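Local coordinates for oligopeptide ABC transporter, periplasmic oligopeptide-binding protein, putative (Thermotoga maritima MSB8, PDB 5IPW), which probably binds oligopeptides in the periplasm and delivers them to a membrane ABC transporter for uptake, at residues A[48-53]-A[269-274]; A[85-88]-A[93-96]; A[105-110]-A[564-569]; A[178-183]-A[499-504]; A[261-266]-A[625-630]. All coordinates share one frame; numbering follows the deposited sequence.

Contact 1: residues A[48-53]-A[269-274]; sequences LVVQPV and NQLPYI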
# COMPACT_ATOMS: atom_id res chain seq x y z
N LEU A 48 4.60 -10.82 -21.68
CA LEU A 48 4.62 -11.29 -20.30
C LEU A 48 3.77 -12.54 -20.22
O LEU A 48 2.78 -12.67 -20.94
CB LEU A 48 4.11 -10.20 -19.35
CG LEU A 48 3.94 -10.58 -17.88
CD1 LEU A 48 5.26 -10.97 -17.24
CD2 LEU A 48 3.31 -9.43 -17.11
N VAL A 49 4.18 -13.49 -19.39
CA VAL A 49 3.47 -14.75 -19.25
C VAL A 49 2.93 -14.82 -17.84
O VAL A 49 3.67 -14.64 -16.88
CB VAL A 49 4.38 -15.96 -19.52
CG1 VAL A 49 3.60 -17.27 -19.40
CG2 VAL A 49 5.00 -15.85 -20.91
N VAL A 50 1.63 -15.06 -17.73
CA VAL A 50 0.94 -14.96 -16.46
C VAL A 50 0.37 -16.30 -16.06
O VAL A 50 -0.32 -16.93 -16.85
CB VAL A 50 -0.17 -13.91 -16.55
CG1 VAL A 50 -0.99 -13.86 -15.27
CG2 VAL A 50 0.47 -12.57 -16.84
N GLN A 51 0.69 -16.75 -14.86
CA GLN A 51 0.12 -17.98 -14.36
C GLN A 51 -1.14 -17.66 -13.55
O GLN A 51 -1.09 -16.87 -12.61
CB GLN A 51 1.10 -18.76 -13.50
CG GLN A 51 0.58 -20.13 -13.11
CD GLN A 51 1.52 -20.82 -12.16
OE1 GLN A 51 2.71 -21.00 -12.47
NE2 GLN A 51 1.02 -21.20 -10.98
N PRO A 52 -2.26 -18.28 -13.93
CA PRO A 52 -3.50 -18.02 -13.24
C PRO A 52 -3.44 -18.26 -11.74
O PRO A 52 -2.73 -19.15 -11.28
CB PRO A 52 -4.46 -19.02 -13.86
CG PRO A 52 -3.95 -19.21 -15.24
CD PRO A 52 -2.47 -19.04 -15.17
N VAL A 53 -4.22 -17.48 -11.00
CA VAL A 53 -4.40 -17.70 -9.58
C VAL A 53 -5.01 -19.07 -9.32
O VAL A 53 -4.68 -19.71 -8.34
CB VAL A 53 -5.28 -16.61 -8.95
CG1 VAL A 53 -5.78 -17.02 -7.57
CG2 VAL A 53 -4.51 -15.30 -8.87
N ASN A 269 -3.24 -17.50 -24.28
CA ASN A 269 -4.37 -16.57 -24.39
C ASN A 269 -3.95 -15.12 -24.09
O ASN A 269 -3.42 -14.84 -23.01
CB ASN A 269 -5.50 -16.96 -23.42
CG ASN A 269 -6.08 -18.33 -23.72
OD1 ASN A 269 -6.50 -18.61 -24.83
ND2 ASN A 269 -6.10 -19.20 -22.71
N GLN A 270 -4.18 -14.22 -25.04
CA GLN A 270 -3.93 -12.80 -24.84
C GLN A 270 -4.92 -12.23 -23.83
O GLN A 270 -6.14 -12.26 -24.04
CB GLN A 270 -4.07 -12.02 -26.16
CG GLN A 270 -3.88 -10.52 -25.99
CD GLN A 270 -4.28 -9.71 -27.22
OE1 GLN A 270 -5.21 -10.07 -27.94
NE2 GLN A 270 -3.58 -8.59 -27.44
N LEU A 271 -4.40 -11.69 -22.75
CA LEU A 271 -5.22 -11.13 -21.70
C LEU A 271 -5.72 -9.74 -22.11
O LEU A 271 -5.23 -9.16 -23.08
CB LEU A 271 -4.42 -11.09 -20.39
CG LEU A 271 -3.98 -12.46 -19.88
CD1 LEU A 271 -2.97 -12.31 -18.76
CD2 LEU A 271 -5.18 -13.28 -19.41
N PRO A 272 -6.72 -9.21 -21.38
CA PRO A 272 -7.47 -9.85 -20.29
C PRO A 272 -8.42 -10.92 -20.78
O PRO A 272 -8.65 -11.03 -21.96
CB PRO A 272 -8.27 -8.69 -19.67
CG PRO A 272 -8.39 -7.70 -20.77
CD PRO A 272 -7.13 -7.81 -21.58
N TYR A 273 -8.95 -11.73 -19.87
CA TYR A 273 -9.98 -12.68 -20.25
C TYR A 273 -11.30 -11.95 -20.50
O TYR A 273 -12.02 -12.24 -21.45
CB TYR A 273 -10.20 -13.67 -19.12
CG TYR A 273 -9.08 -14.66 -18.88
CD1 TYR A 273 -8.68 -15.54 -19.87
CD2 TYR A 273 -8.46 -14.74 -17.65
CE1 TYR A 273 -7.68 -16.47 -19.64
CE2 TYR A 273 -7.47 -15.67 -17.41
CZ TYR A 273 -7.08 -16.52 -18.41
OH TYR A 273 -6.11 -17.44 -18.15
N ILE A 274 -11.58 -10.99 -19.64
CA ILE A 274 -12.84 -10.26 -19.64
C ILE A 274 -12.87 -9.19 -20.73
O ILE A 274 -11.91 -8.42 -20.88
CB ILE A 274 -13.09 -9.66 -18.24
CG1 ILE A 274 -13.18 -10.81 -17.22
CG2 ILE A 274 -14.35 -8.82 -18.22
CD1 ILE A 274 -13.10 -10.36 -15.78
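The phenol ring of Y273 reaches toward P52 with its hydroxyl, while one face is covered by a neighbour in its own segment: L271 CD2 stands 3.8 Å above the ring plane of Y273, over its centre. Across the contact the proline ring lies at about a right angle to the tyrosine side chain, and P52 CG meets Y273 OH at 4.0 Å. The polar work of that hydroxyl is done elsewhere, through hydrogen bonds with D265 OD2 and G57 N, so its meeting with P52 is simple packing.

The other branch of L271 makes the apolar half of the contact. L271 CD1 is 3.9 Å from V50 CB and equally far from V50 CG2. Thus the two methyls of one leucine serve different partners, CD2 the tyrosine face and CD1 the valine. M627 touches both V50 and L271 and adds to this apolar cluster. All four touching residues are buried. The cis peptide bond before P272 lies between the two contacting side chains of 269-274. This is a connecting loop between strands 263-265 and 276-281 folded against a neighbouring strand, here the middle one of the mixed sheet 2-4, 48-51 and 263-265.

Contact 2: residues A[85-88]-A[93-96]; sequences AFWD and KLVP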
# COMPACT_ATOMS: atom_id res chain seq x y z
N ALA A 85 7.61 -3.34 -13.45
CA ALA A 85 7.66 -4.56 -12.68
C ALA A 85 6.64 -4.45 -11.57
O ALA A 85 6.57 -3.43 -10.88
CB ALA A 85 9.05 -4.76 -12.11
N PHE A 86 5.84 -5.50 -11.42
CA PHE A 86 4.77 -5.50 -10.43
C PHE A 86 5.30 -5.97 -9.10
O PHE A 86 6.34 -6.63 -9.02
CB PHE A 86 3.64 -6.44 -10.85
CG PHE A 86 2.88 -5.96 -12.05
CD1 PHE A 86 1.83 -5.07 -11.91
CD2 PHE A 86 3.20 -6.41 -13.32
CE1 PHE A 86 1.12 -4.63 -13.01
CE2 PHE A 86 2.49 -5.97 -14.42
CZ PHE A 86 1.44 -5.08 -14.27
N TRP A 87 4.56 -5.62 -8.05
CA TRP A 87 4.70 -6.32 -6.78
C TRP A 87 4.37 -7.78 -7.05
O TRP A 87 3.57 -8.09 -7.93
CB TRP A 87 3.69 -5.79 -5.74
CG TRP A 87 3.95 -4.44 -5.16
CD1 TRP A 87 3.09 -3.38 -5.15
CD2 TRP A 87 5.14 -4.00 -4.48
NE1 TRP A 87 3.66 -2.31 -4.51
CE2 TRP A 87 4.92 -2.66 -4.10
CE3 TRP A 87 6.36 -4.60 -4.17
CZ2 TRP A 87 5.88 -1.91 -3.41
CZ3 TRP A 87 7.31 -3.86 -3.49
CH2 TRP A 87 7.07 -2.53 -3.12
N ASP A 88 4.95 -8.68 -6.28
CA ASP A 88 4.34 -9.99 -6.14
C ASP A 88 3.07 -9.80 -5.30
O ASP A 88 2.73 -8.68 -4.91
CB ASP A 88 5.30 -10.97 -5.49
CG ASP A 88 5.47 -10.73 -4.01
OD1 ASP A 88 5.42 -9.56 -3.58
OD2 ASP A 88 5.65 -11.72 -3.28
N LYS A 93 8.83 -8.14 -3.21
CA LYS A 93 9.75 -8.47 -4.29
C LYS A 93 9.17 -7.98 -5.61
O LYS A 93 7.94 -7.86 -5.75
CB LYS A 93 9.97 -9.98 -4.33
CG LYS A 93 8.69 -10.79 -4.19
CD LYS A 93 8.94 -12.28 -4.02
CE LYS A 93 9.35 -12.95 -5.33
NZ LYS A 93 8.99 -14.40 -5.33
N LEU A 94 10.04 -7.71 -6.57
CA LEU A 94 9.61 -7.29 -7.89
C LEU A 94 9.47 -8.47 -8.82
O LEU A 94 10.20 -9.45 -8.74
CB LEU A 94 10.55 -6.26 -8.50
CG LEU A 94 10.16 -4.82 -8.23
CD1 LEU A 94 9.94 -4.56 -6.75
CD2 LEU A 94 11.24 -3.91 -8.80
N VAL A 95 8.54 -8.33 -9.75
CA VAL A 95 8.11 -9.40 -10.61
C VAL A 95 7.93 -8.79 -12.00
O VAL A 95 7.49 -7.65 -12.12
CB VAL A 95 6.80 -9.97 -10.02
CG1 VAL A 95 5.86 -10.44 -11.10
CG2 VAL A 95 7.11 -11.11 -9.06
N PRO A 96 8.29 -9.53 -13.06
CA PRO A 96 8.27 -8.90 -14.39
C PRO A 96 6.93 -8.30 -14.79
O PRO A 96 5.87 -8.85 -14.48
CB PRO A 96 8.63 -10.05 -15.33
CG PRO A 96 9.38 -11.01 -14.48
CD PRO A 96 8.78 -10.92 -13.12
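D88 and K93 both hold CG between the backbone N and the carbonyl carbon (chi1 74° and 45°), and with this the two side chains cross at roughly a right angle, D88 CG lying 3.2 Å from K93 CG. The carboxylate therefore meets the aliphatic part of the lysine: D88 OD2 lies 3.4 Å from K93 CD. A bend at chi3 (-75°) carries the ammonium onward, leaving K93 NZ 4.7 Å from D88 OD2, so the opposite charges are near without touching. D88 OD1 instead accepts hydrogen bonds from G91 N and G92 N inside the turn, and an alanine here would probably leave both amides without that acceptor and the turn freer to move.

The segments are the two arms of a beta hairpin, strand 85-87 being an outermost strand of the five-stranded antiparallel sheet. F86 and V95 form the hydrogen-bonded pair, with F86 N to V95 O at 2.8 Å and V95 N to F86 O at 2.9 Å. Toward the turn, D88 N donates to K93 O over 3.1 Å. A85 and W87 stand in non-hydrogen-bonded pairs with P96 and L94. A85 CB rests 4.0 Å from L94 CG, while the W87 indole, its NE1 bound to V617 O, meets L94 CD1 obliquely at 4.2 Å through CZ3.

Contact 3: residues A[105-110]-A[564-569]; sequences LENGRV and STPDPD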
# COMPACT_ATOMS: atom_id res chain seq x y z
N LEU A 105 22.91 -1.32 -11.02
CA LEU A 105 24.35 -1.14 -11.17
C LEU A 105 24.89 0.03 -10.37
O LEU A 105 24.11 0.83 -9.83
CB LEU A 105 24.72 -0.97 -12.65
CG LEU A 105 24.24 -2.05 -13.62
CD1 LEU A 105 24.59 -1.69 -15.05
CD2 LEU A 105 24.82 -3.41 -13.26
N GLU A 106 26.22 0.12 -10.29
CA GLU A 106 26.92 1.18 -9.56
C GLU A 106 26.34 1.35 -8.16
O GLU A 106 26.03 2.46 -7.72
CB GLU A 106 26.87 2.50 -10.34
CG GLU A 106 27.68 2.48 -11.64
CD GLU A 106 27.51 3.74 -12.48
OE1 GLU A 106 27.36 4.85 -11.90
OE2 GLU A 106 27.54 3.62 -13.72
N ASN A 107 26.19 0.22 -7.47
CA ASN A 107 25.58 0.18 -6.14
C ASN A 107 24.33 1.05 -6.04
O ASN A 107 24.30 2.03 -5.30
CB ASN A 107 26.61 0.57 -5.08
CG ASN A 107 26.11 0.34 -3.66
OD1 ASN A 107 25.45 -0.66 -3.38
ND2 ASN A 107 26.41 1.28 -2.76
N GLY A 108 23.30 0.69 -6.80
CA GLY A 108 22.01 1.39 -6.74
C GLY A 108 22.04 2.84 -7.18
O GLY A 108 21.19 3.63 -6.79
N ARG A 109 23.03 3.20 -7.99
CA ARG A 109 23.10 4.54 -8.55
C ARG A 109 22.33 4.54 -9.87
O ARG A 109 21.55 5.46 -10.14
CB ARG A 109 24.56 4.97 -8.75
CG ARG A 109 24.75 6.42 -9.18
CD ARG A 109 26.22 6.83 -9.26
NE ARG A 109 26.77 7.26 -7.97
CZ ARG A 109 27.41 6.49 -7.09
NH1 ARG A 109 27.61 5.19 -7.32
NH2 ARG A 109 27.85 7.02 -5.95
N VAL A 110 22.53 3.49 -10.67
CA VAL A 110 21.83 3.37 -11.95
C VAL A 110 20.99 2.10 -12.01
O VAL A 110 21.34 1.06 -11.44
CB VAL A 110 22.80 3.46 -13.17
CG1 VAL A 110 24.09 4.16 -12.80
CG2 VAL A 110 23.10 2.09 -13.76
N SER A 564 20.10 2.39 1.24
CA SER A 564 21.24 2.40 0.32
C SER A 564 21.47 1.07 -0.42
O SER A 564 22.11 1.06 -1.47
CB SER A 564 22.51 2.76 1.09
OG SER A 564 22.65 1.92 2.22
N THR A 565 20.95 -0.03 0.13
CA THR A 565 21.16 -1.35 -0.47
C THR A 565 19.95 -1.79 -1.33
O THR A 565 18.81 -1.67 -0.90
CB THR A 565 21.53 -2.41 0.61
OG1 THR A 565 21.88 -3.65 -0.03
CG2 THR A 565 20.39 -2.66 1.60
N PRO A 566 20.21 -2.28 -2.57
CA PRO A 566 19.13 -2.67 -3.50
C PRO A 566 18.62 -4.12 -3.42
O PRO A 566 17.42 -4.35 -3.57
CB PRO A 566 19.77 -2.43 -4.86
CG PRO A 566 21.22 -2.71 -4.65
CD PRO A 566 21.53 -2.30 -3.23
N ASP A 567 19.52 -5.09 -3.22
CA ASP A 567 19.13 -6.51 -3.28
C ASP A 567 18.22 -6.92 -2.12
O ASP A 567 18.60 -6.78 -0.95
CB ASP A 567 20.36 -7.43 -3.36
CG ASP A 567 21.27 -7.32 -2.15
OD1 ASP A 567 21.77 -6.20 -1.88
OD2 ASP A 567 21.50 -8.34 -1.47
N PRO A 568 17.01 -7.46 -2.42
CA PRO A 568 16.01 -7.66 -1.36
C PRO A 568 16.33 -8.80 -0.37
O PRO A 568 15.58 -8.98 0.59
CB PRO A 568 14.71 -7.95 -2.13
CG PRO A 568 15.06 -7.94 -3.58
CD PRO A 568 16.55 -8.04 -3.69
N ASP A 569 17.40 -9.55 -0.62
CA ASP A 569 17.92 -10.49 0.37
C ASP A 569 18.39 -9.71 1.60
O ASP A 569 17.97 -10.00 2.72
CB ASP A 569 19.11 -11.29 -0.19
CG ASP A 569 18.71 -12.22 -1.32
OD1 ASP A 569 17.51 -12.32 -1.65
OD2 ASP A 569 19.62 -12.87 -1.89
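N107 is the residue that meets S564 and P566, in a surface contact that buries 111 Å², and the path to it starts at L105. The L105 amide donates to V110 O (2.9 Å), and its carbonyl oxygen takes bonds from two successive amides, R109 N and V110 N. R109 and V110 thus face L105 together, which is a classic beta bulge at the turn joining strands 94-105 and 110-115.

E106, N107 and G108 follow with positive phi, so the chain curls left-handed through three residues. With CG of N107 trans to the backbone nitrogen (chi1 -171°), its amide is carried close to the other segment, where N107 OD1 lies 4.3 Å from P566 CD and 4.2 Å from S564 O. N107 OD1 and S564 O are both acceptors, so their approach is proximity and not a bond. G108 brings its backbone near instead of a side chain: G108 CA is 4.7 Å from P566 CG, and a beta carbon built there would point at the other segment. R109 takes no part across the contact; its side chain touches P174, and V110 enters the next strand.

The opposing residues link helix 550-564 to helix 568-584, with D567 at the N-cap position of the latter. S564 OG turns back into the first of these helices, hydrogen-bonding Q561 O and Y560 O.

Contact 4: residues A[178-183]-A[499-504]; sequences FLLKVP and QPLSSP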
# COMPACT_ATOMS: atom_id res chain seq x y z
N PHE A 178 14.55 2.98 -4.75
CA PHE A 178 13.88 3.16 -6.03
C PHE A 178 13.15 1.90 -6.48
O PHE A 178 12.07 2.00 -7.07
CB PHE A 178 14.88 3.57 -7.10
CG PHE A 178 14.27 3.73 -8.46
CD1 PHE A 178 13.32 4.72 -8.69
CD2 PHE A 178 14.62 2.89 -9.51
CE1 PHE A 178 12.74 4.87 -9.93
CE2 PHE A 178 14.05 3.04 -10.76
CZ PHE A 178 13.11 4.03 -10.97
N LEU A 179 13.71 0.73 -6.21
CA LEU A 179 13.06 -0.52 -6.59
C LEU A 179 11.66 -0.64 -6.00
O LEU A 179 10.79 -1.25 -6.61
CB LEU A 179 13.89 -1.73 -6.16
CG LEU A 179 15.15 -2.02 -6.98
CD1 LEU A 179 15.82 -3.26 -6.41
CD2 LEU A 179 14.85 -2.22 -8.46
N LEU A 180 11.45 -0.07 -4.81
CA LEU A 180 10.13 -0.09 -4.17
C LEU A 180 9.17 0.96 -4.74
O LEU A 180 7.98 0.93 -4.45
CB LEU A 180 10.27 0.10 -2.66
CG LEU A 180 10.65 -1.16 -1.88
CD1 LEU A 180 11.88 -1.88 -2.43
CD2 LEU A 180 10.88 -0.76 -0.43
N LYS A 181 9.69 1.88 -5.53
CA LYS A 181 8.87 2.90 -6.17
C LYS A 181 8.23 2.37 -7.44
O LYS A 181 7.10 2.72 -7.76
CB LYS A 181 9.72 4.12 -6.52
CG LYS A 181 10.41 4.77 -5.33
CD LYS A 181 9.58 5.89 -4.73
CE LYS A 181 10.12 6.32 -3.38
NZ LYS A 181 9.82 5.30 -2.33
N VAL A 182 8.96 1.50 -8.14
CA VAL A 182 8.55 1.04 -9.47
C VAL A 182 7.22 0.29 -9.51
O VAL A 182 6.42 0.53 -10.42
CB VAL A 182 9.67 0.20 -10.12
CG1 VAL A 182 9.21 -0.40 -11.44
CG2 VAL A 182 10.90 1.06 -10.35
N PRO A 183 6.96 -0.62 -8.55
CA PRO A 183 5.67 -1.31 -8.50
C PRO A 183 4.51 -0.42 -8.08
O PRO A 183 3.36 -0.79 -8.28
CB PRO A 183 5.87 -2.38 -7.43
CG PRO A 183 7.31 -2.37 -7.09
CD PRO A 183 7.82 -1.02 -7.44
N GLN A 499 4.05 -3.34 3.79
CA GLN A 499 5.25 -2.79 3.18
C GLN A 499 5.56 -1.46 3.87
O GLN A 499 5.13 -0.40 3.41
CB GLN A 499 5.05 -2.61 1.68
CG GLN A 499 6.28 -2.08 0.96
CD GLN A 499 7.54 -2.83 1.34
OE1 GLN A 499 8.24 -2.45 2.27
NE2 GLN A 499 7.81 -3.92 0.64
N PRO A 500 6.31 -1.52 4.98
CA PRO A 500 6.60 -0.33 5.76
C PRO A 500 7.48 0.68 5.04
O PRO A 500 7.34 1.86 5.27
CB PRO A 500 7.37 -0.87 6.98
CG PRO A 500 7.20 -2.35 6.94
CD PRO A 500 7.02 -2.69 5.50
N LEU A 501 8.38 0.20 4.18
CA LEU A 501 9.43 1.04 3.61
C LEU A 501 8.98 2.19 2.70
O LEU A 501 9.76 3.10 2.41
CB LEU A 501 10.45 0.16 2.88
CG LEU A 501 11.28 -0.70 3.84
CD1 LEU A 501 11.88 -1.90 3.12
CD2 LEU A 501 12.37 0.12 4.51
N SER A 502 7.73 2.16 2.25
CA SER A 502 7.12 3.31 1.57
C SER A 502 6.60 4.36 2.55
O SER A 502 6.32 5.49 2.16
CB SER A 502 5.97 2.83 0.68
OG SER A 502 4.94 2.25 1.45
N SER A 503 6.44 3.95 3.82
CA SER A 503 6.02 4.84 4.91
C SER A 503 6.73 4.39 6.20
O SER A 503 6.09 3.91 7.14
CB SER A 503 4.50 4.77 5.10
OG SER A 503 3.82 5.25 3.95
N PRO A 504 8.06 4.54 6.23
CA PRO A 504 8.87 3.90 7.25
C PRO A 504 8.89 4.56 8.64
O PRO A 504 9.63 4.08 9.50
CB PRO A 504 10.27 3.97 6.64
CG PRO A 504 10.25 5.19 5.81
CD PRO A 504 8.88 5.22 5.22
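L180 and L501 cross obliquely, with one methyl of the first set against the base of the second. L180 CD2 lies 3.5 Å from L501 CB and 3.9 Å from L501 CD1, so it packs along the leucine rather than meeting its end alone. On both leucines CG is anti to the carbonyl carbon, beside the backbone N (chi1 -80° for L180), and on both the bond from CA to CB points toward the opposite segment.

The same L180 methyl also borders a polar group, with L180 CD2 4.1 Å from Q499 OE1. The glutamine chain is bent at chi2 (48°), which folds its amide back over its own segment. There Q499 OE1 accepts from L501 N at 3.3 Å with an N-H...O angle of 152°, the donor lying in the carbonyl plane on a lone pair. At the other end of the same amide, Q499 NE2 donates to G91 O in the turn of the 85-96 hairpin. Bonds at both ends should fix the rotation of the amide, and its oxygen, buried beside a leucine methyl, still has a donor. W87 touches L180 and Q499 alike, joining that hairpin to the cluster.

Neither segment forms a regular helix, although 178-183 and 500-502 have helical backbone angles. One follows strand 166-171 of the antiparallel five-stranded sheet and the other strand 489-494 of a separate mixed sheet. The arrangement is therefore a small apolar meeting between parts of the fold built on different sheets, consistent with the interdomain boundary of a two-lobed, family 5 solute-binding protein.

Contact 5: residues A[261-266]-A[625-630]; sequences FWAVDI and MPMQFF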
# COMPACT_ATOMS: atom_id res chain seq x y z
N PHE A 261 -2.99 -5.53 -25.82
CA PHE A 261 -2.42 -5.88 -24.52
C PHE A 261 -1.35 -6.95 -24.69
O PHE A 261 -1.48 -7.86 -25.51
CB PHE A 261 -3.48 -6.34 -23.51
CG PHE A 261 -3.00 -6.33 -22.09
CD1 PHE A 261 -2.54 -5.16 -21.52
CD2 PHE A 261 -2.96 -7.49 -21.35
CE1 PHE A 261 -2.06 -5.14 -20.22
CE2 PHE A 261 -2.49 -7.48 -20.05
CZ PHE A 261 -2.04 -6.30 -19.48
N TRP A 262 -0.31 -6.84 -23.85
CA TRP A 262 1.02 -7.42 -24.13
C TRP A 262 1.36 -8.58 -23.22
O TRP A 262 2.52 -8.98 -23.15
CB TRP A 262 2.09 -6.33 -23.97
CG TRP A 262 1.75 -5.39 -22.88
CD1 TRP A 262 1.04 -4.23 -22.99
CD2 TRP A 262 2.02 -5.57 -21.49
NE1 TRP A 262 0.88 -3.66 -21.75
CE2 TRP A 262 1.47 -4.46 -20.81
CE3 TRP A 262 2.69 -6.55 -20.75
CZ2 TRP A 262 1.56 -4.31 -19.43
CZ3 TRP A 262 2.78 -6.39 -19.38
CH2 TRP A 262 2.22 -5.29 -18.73
N ALA A 263 0.37 -9.11 -22.50
CA ALA A 263 0.60 -10.27 -21.65
C ALA A 263 -0.32 -11.38 -22.08
O ALA A 263 -1.41 -11.13 -22.58
CB ALA A 263 0.36 -9.93 -20.20
N VAL A 264 0.12 -12.61 -21.86
CA VAL A 264 -0.67 -13.79 -22.14
C VAL A 264 -0.67 -14.76 -20.96
O VAL A 264 0.08 -14.61 -19.99
CB VAL A 264 -0.17 -14.54 -23.39
CG1 VAL A 264 -0.15 -13.62 -24.60
CG2 VAL A 264 1.23 -15.12 -23.16
N ASP A 265 -1.56 -15.73 -21.07
CA ASP A 265 -1.63 -16.95 -20.27
C ASP A 265 -0.46 -17.87 -20.44
O ASP A 265 0.26 -17.79 -21.42
CB ASP A 265 -2.79 -17.79 -20.81
CG ASP A 265 -3.97 -17.72 -19.98
OD1 ASP A 265 -3.93 -16.95 -19.00
OD2 ASP A 265 -4.93 -18.43 -20.30
N ILE A 266 -0.37 -18.84 -19.53
CA ILE A 266 0.46 -20.01 -19.77
C ILE A 266 0.02 -20.80 -21.01
O ILE A 266 0.84 -21.48 -21.61
CB ILE A 266 0.57 -20.93 -18.53
CG1 ILE A 266 -0.79 -21.44 -18.06
CG2 ILE A 266 1.27 -20.19 -17.39
CD1 ILE A 266 -0.71 -22.38 -16.87
N MET A 625 -4.15 -9.09 -9.16
CA MET A 625 -3.86 -9.23 -10.58
C MET A 625 -5.11 -9.45 -11.43
O MET A 625 -5.29 -10.51 -12.02
CB MET A 625 -2.81 -10.34 -10.82
CG MET A 625 -1.81 -10.00 -11.92
SD MET A 625 -1.09 -8.35 -11.71
CE MET A 625 -0.14 -8.17 -13.20
N PRO A 626 -5.97 -8.43 -11.52
CA PRO A 626 -7.27 -8.57 -12.19
C PRO A 626 -7.25 -8.82 -13.70
O PRO A 626 -8.26 -9.24 -14.27
CB PRO A 626 -7.97 -7.25 -11.88
CG PRO A 626 -6.89 -6.30 -11.56
CD PRO A 626 -5.84 -7.11 -10.87
N MET A 627 -6.11 -8.58 -14.35
CA MET A 627 -6.00 -8.87 -15.77
C MET A 627 -6.28 -10.35 -16.08
O MET A 627 -6.68 -10.67 -17.19
CB MET A 627 -4.64 -8.43 -16.33
CG MET A 627 -3.44 -9.30 -15.94
SD MET A 627 -1.84 -8.53 -16.33
CE MET A 627 -1.28 -9.79 -17.42
N GLN A 628 -6.08 -11.23 -15.10
CA GLN A 628 -6.33 -12.67 -15.28
C GLN A 628 -7.57 -13.19 -14.56
O GLN A 628 -7.77 -14.40 -14.46
CB GLN A 628 -5.09 -13.53 -14.91
CG GLN A 628 -4.50 -13.36 -13.52
CD GLN A 628 -5.26 -14.09 -12.44
OE1 GLN A 628 -5.39 -15.31 -12.47
NE2 GLN A 628 -5.76 -13.34 -11.46
N PHE A 629 -8.41 -12.29 -14.06
CA PHE A 629 -9.74 -12.67 -13.59
C PHE A 629 -10.53 -13.11 -14.80
O PHE A 629 -10.31 -12.61 -15.90
CB PHE A 629 -10.49 -11.50 -12.97
CG PHE A 629 -9.92 -11.00 -11.67
CD1 PHE A 629 -8.94 -11.70 -10.97
CD2 PHE A 629 -10.42 -9.83 -11.11
CE1 PHE A 629 -8.45 -11.22 -9.77
CE2 PHE A 629 -9.95 -9.36 -9.90
CZ PHE A 629 -8.95 -10.05 -9.23
N PHE A 630 -11.46 -14.05 -14.60
CA PHE A 630 -12.39 -14.40 -15.67
C PHE A 630 -13.77 -14.80 -15.18
O PHE A 630 -13.96 -15.10 -14.01
CB PHE A 630 -11.80 -15.51 -16.56
CG PHE A 630 -11.87 -16.90 -15.97
CD1 PHE A 630 -10.94 -17.32 -15.04
CD2 PHE A 630 -12.83 -17.81 -16.39
CE1 PHE A 630 -10.97 -18.61 -14.52
CE2 PHE A 630 -12.87 -19.10 -15.87
CZ PHE A 630 -11.94 -19.49 -14.93
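M627 carries the whole contact, and its interactions with F261 and A263 are of two kinds. The first is Met-aromatic. M627 SD lies 5.0 Å from the centroid of the F261 ring and 85° off the ring normal, so the sulfur sits at the ring edge, in plane, beside CZ and CE2. The methionine and phenylalanine side chains cross at about a right angle.

The second kind is apolar. M627 CG sits between the backbone N and the carbonyl carbon (chi1 74°), and the chain then runs out toward strand 263-265 before bending at chi3. Its terminal methyl ends between two partners, M627 CE being 3.7 Å from F261 CE2 and 3.2 Å from A263 CB. The phenylalanine is itself backed by its neighbour, F261 CE1 lying 3.4 Å above the W262 ring plane, offset toward the rim. An alanine in place of F261 would probably leave the sulfur without its aromatic edge and open a gap between M627 and the W262 face.

Hydrogen bonds stay within the segments or lead outside. Q628 NE2 donates to M625 O at 2.9 Å with an angle of 164°, arriving above the carbonyl plane, while Q628 N reaches the same oxygen from the opposite face. Q628 OE1 accepts from V53 N, so the bend holding M627 is also tied to the 48-53 segment. The segments themselves are thus joined by dispersion and a weak electrostatic component, probably sulfur electrons against the slightly positive ring C-H edge, all in buried surroundings.

From the N terminus, 48-53 opens contact 1, whose loop closes at 269-274. Nested inside it, contact 2 closes the short hairpin 85-96. Contact 3 opens at 105-110 and closes only at 564-569; within that span contact 4 runs from 178-183 to 499-504, and both cross contact 1. Contact 5 starts at 261-266, inside the open loops of contacts 1, 3 and 4, and crosses all three to reach 625-630 near the C terminus. Contacts 1 and 5 share the sheet holding strands 48-51 and 263-265. Contact 2 touches contacts 1, 4 and 5, linking that sheet region through the hairpin to the 499-504 loop, while contact 3 meets contact 4 through P566 and L179.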